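Local coordinates for protein 3',5'-cyclic-nucleotide phosphodiesterase 1 (Saccharomyces cerevisiae, PDB 4OJV) that belongs to the class-II cyclic-nucleotide phosphodiesterases, metal-dependent enzymes of the metallo-beta-lactamase superfamily, and carries a pair of zinc ions, at residues L35-L47 with D132-I144. Residues are numbered along the deposited sequence; the frame is centred on the assembly and turned at random.
Sequences LIAVDGGAGMYQL and DHISGLVVNSPSI. With ZN (zinc ion), chain E.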
loop_
_atom_site.group_PDB
_atom_site.type_symbol
_atom_site.label_atom_id
_atom_site.label_comp_id
_atom_site.label_asym_id
_atom_site.label_seq_id
_atom_site.Cartn_x
_atom_site.Cartn_y
_atom_site.Cartn_z
ATOM N N LEU A 35 -11.958 18.060 2.240
ATOM C CA LEU A 35 -10.521 17.971 2.046
ATOM C C LEU A 35 -10.223 17.631 0.591
ATOM O O LEU A 35 -11.000 16.908 -0.050
ATOM C CB LEU A 35 -9.935 16.862 2.927
ATOM C CG LEU A 35 -10.083 17.026 4.438
ATOM C CD1 LEU A 35 -9.746 15.741 5.179
ATOM C CD2 LEU A 35 -9.223 18.184 4.929
ATOM N N ILE A 36 -9.105 18.145 0.079
ATOM C CA ILE A 36 -8.568 17.763 -1.225
ATOM C C ILE A 36 -7.374 16.841 -1.003
ATOM O O ILE A 36 -6.585 17.070 -0.089
ATOM C CB ILE A 36 -8.093 19.009 -2.031
ATOM C CG1 ILE A 36 -9.299 19.787 -2.584
ATOM C CG2 ILE A 36 -7.088 18.615 -3.117
ATOM C CD1 ILE A 36 -8.911 21.116 -3.189
ATOM N N ALA A 37 -7.221 15.814 -1.833
ATOM C CA ALA A 37 -5.994 15.019 -1.858
ATOM C C ALA A 37 -5.232 15.284 -3.153
ATOM O O ALA A 37 -5.829 15.329 -4.236
ATOM C CB ALA A 37 -6.317 13.537 -1.736
ATOM N N VAL A 38 -3.916 15.458 -3.049
ATOM C CA VAL A 38 -3.045 15.396 -4.212
ATOM C C VAL A 38 -2.347 14.059 -4.166
ATOM O O VAL A 38 -1.643 13.736 -3.203
ATOM C CB VAL A 38 -2.031 16.552 -4.291
ATOM C CG1 VAL A 38 -1.261 16.461 -5.604
ATOM C CG2 VAL A 38 -2.738 17.895 -4.165
ATOM N N ASP A 39 -2.558 13.292 -5.233
ATOM C CA ASP A 39 -2.167 11.895 -5.293
ATOM C C ASP A 39 -2.900 11.024 -4.277
ATOM O O ASP A 39 -3.737 11.506 -3.496
ATOM C CB ASP A 39 -0.648 11.714 -5.341
ATOM C CG ASP A 39 -0.104 11.923 -6.744
ATOM O OD1 ASP A 39 -0.912 11.774 -7.700
ATOM O OD2 ASP A 39 1.098 12.209 -6.897
ATOM N N GLY A 40 -2.607 9.735 -4.315
ATOM C CA GLY A 40 -3.467 8.748 -3.694
ATOM C C GLY A 40 -2.713 7.527 -3.240
ATOM O O GLY A 40 -3.253 6.419 -3.259
ATOM N N GLY A 41 -1.476 7.723 -2.789
ATOM C CA GLY A 41 -0.728 6.664 -2.101
ATOM C C GLY A 41 -1.302 6.509 -0.682
ATOM O O GLY A 41 -2.418 6.001 -0.514
ATOM N N ALA A 42 -0.565 6.923 0.348
ATOM C CA ALA A 42 -1.064 6.854 1.733
ATOM C C ALA A 42 -2.421 7.542 1.924
ATOM O O ALA A 42 -2.583 8.672 1.485
ATOM C CB ALA A 42 -0.036 7.458 2.664
ATOM N N GLY A 43 -3.361 6.882 2.621
ATOM C CA GLY A 43 -4.745 7.370 2.782
ATOM C C GLY A 43 -5.358 7.087 4.160
ATOM O O GLY A 43 -4.826 7.546 5.180
ATOM N N MET A 44 -6.450 6.312 4.207
ATOM C CA MET A 44 -7.140 6.005 5.474
ATOM C C MET A 44 -6.220 5.491 6.559
ATOM O O MET A 44 -6.359 5.873 7.721
ATOM C CB MET A 44 -8.225 4.945 5.268
ATOM C CG MET A 44 -9.467 5.421 4.559
ATOM S SD MET A 44 -10.677 4.091 4.468
ATOM C CE MET A 44 -11.536 4.244 6.018
ATOM N N TYR A 45 -5.328 4.573 6.199
ATOM C CA TYR A 45 -4.446 3.963 7.182
ATOM C C TYR A 45 -3.633 5.038 7.890
ATOM O O TYR A 45 -3.460 5.013 9.118
ATOM C CB TYR A 45 -3.541 2.924 6.505
ATOM C CG TYR A 45 -2.789 2.026 7.451
ATOM C CD1 TYR A 45 -1.674 2.498 8.140
ATOM C CD2 TYR A 45 -3.175 0.700 7.646
ATOM C CE1 TYR A 45 -0.961 1.678 9.007
ATOM C CE2 TYR A 45 -2.471 -0.126 8.506
ATOM C CZ TYR A 45 -1.369 0.367 9.182
ATOM O OH TYR A 45 -0.665 -0.453 10.035
ATOM N N GLN A 46 -3.137 5.994 7.115
ATOM C CA GLN A 46 -2.302 7.032 7.681
ATOM C C GLN A 46 -3.101 8.056 8.485
ATOM O O GLN A 46 -2.642 8.513 9.538
ATOM C CB GLN A 46 -1.471 7.705 6.586
ATOM C CG GLN A 46 -0.397 8.672 7.093
ATOM C CD GLN A 46 0.460 8.147 8.245
ATOM O OE1 GLN A 46 0.882 6.989 8.262
ATOM N NE2 GLN A 46 0.724 9.014 9.216
ATOM N N LEU A 47 -4.301 8.393 8.022
ATOM C CA LEU A 47 -5.199 9.230 8.812
ATOM C C LEU A 47 -5.451 8.604 10.179
ATOM O O LEU A 47 -5.404 9.293 11.204
ATOM C CB LEU A 47 -6.514 9.462 8.078
ATOM C CG LEU A 47 -6.407 10.391 6.868
ATOM C CD1 LEU A 47 -7.657 10.307 6.011
ATOM C CD2 LEU A 47 -6.136 11.831 7.284
ATOM N N ASP A 132 2.191 3.485 -6.932
ATOM C CA ASP A 132 2.511 4.160 -5.666
ATOM C C ASP A 132 1.753 5.471 -5.467
ATOM O O ASP A 132 1.694 5.978 -4.347
ATOM C CB ASP A 132 4.037 4.368 -5.448
ATOM C CG ASP A 132 4.714 5.188 -6.576
ATOM O OD1 ASP A 132 4.441 4.837 -7.750
ATOM O OD2 ASP A 132 5.516 6.182 -6.355
ATOM N N HIS A 133 1.149 6.009 -6.528
ATOM C CA HIS A 133 0.395 7.259 -6.437
ATOM C C HIS A 133 -1.087 7.039 -6.403
ATOM O O HIS A 133 -1.840 8.006 -6.300
ATOM C CB HIS A 133 0.795 8.226 -7.561
ATOM C CG HIS A 133 2.238 8.630 -7.476
ATOM N ND1 HIS A 133 2.664 9.858 -7.070
ATOM C CD2 HIS A 133 3.371 7.876 -7.681
ATOM C CE1 HIS A 133 4.006 9.862 -7.038
ATOM N NE2 HIS A 133 4.435 8.649 -7.394
ATOM N N ILE A 134 -1.519 5.777 -6.432
ATOM C CA ILE A 134 -2.956 5.475 -6.462
ATOM C C ILE A 134 -3.397 4.336 -5.544
ATOM O O ILE A 134 -4.582 4.078 -5.438
ATOM C CB ILE A 134 -3.478 5.182 -7.892
ATOM C CG1 ILE A 134 -2.790 3.928 -8.450
ATOM C CG2 ILE A 134 -3.299 6.410 -8.772
ATOM C CD1 ILE A 134 -3.429 3.358 -9.698
ATOM N N SER A 135 -2.461 3.657 -4.885
ATOM C CA SER A 135 -2.800 2.446 -4.134
ATOM C C SER A 135 -3.801 2.690 -2.996
ATOM O O SER A 135 -4.717 1.883 -2.797
ATOM C CB SER A 135 -1.534 1.776 -3.612
ATOM O OG SER A 135 -0.786 2.663 -2.823
ATOM N N GLY A 136 -3.638 3.791 -2.258
ATOM C CA GLY A 136 -4.575 4.131 -1.193
ATOM C C GLY A 136 -5.923 4.573 -1.727
ATOM O O GLY A 136 -6.963 4.138 -1.240
ATOM N N LEU A 137 -5.912 5.434 -2.741
ATOM C CA LEU A 137 -7.141 5.814 -3.415
ATOM C C LEU A 137 -7.954 4.566 -3.773
ATOM O O LEU A 137 -9.160 4.496 -3.520
ATOM C CB LEU A 137 -6.801 6.606 -4.688
ATOM C CG LEU A 137 -7.877 6.712 -5.771
ATOM C CD1 LEU A 137 -9.095 7.504 -5.315
ATOM C CD2 LEU A 137 -7.289 7.302 -7.046
ATOM N N VAL A 138 -7.288 3.588 -4.381
ATOM C CA VAL A 138 -7.985 2.401 -4.839
ATOM C C VAL A 138 -8.476 1.540 -3.674
ATOM O O VAL A 138 -9.666 1.233 -3.580
ATOM C CB VAL A 138 -7.094 1.593 -5.802
ATOM C CG1 VAL A 138 -7.734 0.252 -6.130
ATOM C CG2 VAL A 138 -6.830 2.387 -7.078
ATOM N N VAL A 139 -7.573 1.143 -2.792
ATOM C CA VAL A 139 -7.986 0.219 -1.734
ATOM C C VAL A 139 -9.003 0.876 -0.788
ATOM O O VAL A 139 -9.916 0.207 -0.296
ATOM C CB VAL A 139 -6.774 -0.384 -1.011
ATOM C CG1 VAL A 139 -7.224 -1.297 0.122
ATOM C CG2 VAL A 139 -5.901 -1.155 -2.005
ATOM N N ASN A 140 -8.880 2.192 -0.567
ATOM C CA ASN A 140 -9.809 2.908 0.314
ATOM C C ASN A 140 -11.195 3.091 -0.317
ATOM O O ASN A 140 -12.162 3.337 0.401
ATOM C CB ASN A 140 -9.324 4.328 0.669
ATOM C CG ASN A 140 -8.026 4.401 1.467
ATOM O OD1 ASN A 140 -7.481 5.500 1.581
ATOM N ND2 ASN A 140 -7.552 3.310 2.042
ATOM N N SER A 141 -11.292 3.009 -1.641
ATOM C CA SER A 141 -12.506 3.437 -2.344
ATOM C C SER A 141 -13.830 2.765 -1.929
ATOM O O SER A 141 -14.865 3.422 -1.954
ATOM C CB SER A 141 -12.302 3.421 -3.866
ATOM O OG SER A 141 -12.078 2.106 -4.357
ATOM N N PRO A 142 -13.820 1.481 -1.517
ATOM C CA PRO A 142 -15.114 0.894 -1.120
ATOM C C PRO A 142 -15.743 1.547 0.114
ATOM O O PRO A 142 -16.938 1.374 0.350
ATOM C CB PRO A 142 -14.774 -0.581 -0.871
ATOM C CG PRO A 142 -13.563 -0.823 -1.722
ATOM C CD PRO A 142 -12.778 0.446 -1.617
ATOM N N SER A 143 -14.967 2.332 0.863
ATOM C CA SER A 143 -15.529 3.092 1.992
ATOM C C SER A 143 -16.668 4.007 1.551
ATOM O O SER A 143 -17.534 4.341 2.358
ATOM C CB SER A 143 -14.449 3.926 2.693
ATOM O OG SER A 143 -13.958 4.959 1.848
ATOM N N ILE A 144 -16.673 4.410 0.284
ATOM C CA ILE A 144 -17.706 5.302 -0.232
ATOM C C ILE A 144 -19.107 4.671 -0.119
ATOM O O ILE A 144 -20.098 5.392 -0.094
ATOM C CB ILE A 144 -17.396 5.726 -1.687
ATOM C CG1 ILE A 144 -16.091 6.519 -1.756
ATOM C CG2 ILE A 144 -18.512 6.576 -2.260
ATOM C CD1 ILE A 144 -15.382 6.466 -3.100
HETATM ZN ZN ZN E . 6.339 7.716 -7.602
HETATM O O HOH W 1 -1.062 2.815 -0.041
HETATM O O HOH W 2 5.823 6.625 -9.217
#
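Asp39 meets His133 in a buried second-shell contact, where the glycine-rich loop after strand 35-38 lies against the zinc-binding end of segment 132-144 and the start of helix 135-140. His133 binds one zinc ion through NE2 (2.1 Å), alongside Asp132 OD2, Asp244, His326 and a water that also donates to Asp132 OD1. From the other nitrogen of the ring, His133 ND1 donates to Asp39 OD2 at 2.8 Å, nearly straight (163°). Asp39 CG lies in the plane of the imidazole, at its edge, while the carboxylate is turned 76° to the ring, so the N-H reaches OD2 from above the carboxylate plane. Thr127 and Gln21 hold the same carboxylate by further hydrogen bonds.

Next along the loop, Gly40 fits closely against the helix start. Its carbonyl takes a good bond from Leu137 N (2.9 Å to Gly40 O) and a weak one from Gly136 N, while Gly40 N gives a weak bond to His133 O. The lack of side chains at Gly40 and Gly136 lets the backbones come this close, and Gly136 CA makes a C-H...O contact of 2.9 Å with Gly41 O.

Farther on, Asn140 OD1 accepts from Met44 N in the first turn of helix 44-53 (2.9 Å), the donor sitting above the amide plane. With Met44 CG anti to its carbonyl carbon (chi1 -74°), the Met44 chain runs alongside the Asn140 side chain in the opposite sense, Met44 CG 3.6 Å from Asn140 CG. The ND2 of that amide is bonded to Pro15 O and Glu17 of the second subunit, tying this end to the dimer interface.

With NE2 on the zinc ion and ND1 on Asp39, the rotation of the His133 ring is held at both nitrogens, and the negative charge of Asp39 would be expected to make NE2 a stronger donor to the metal.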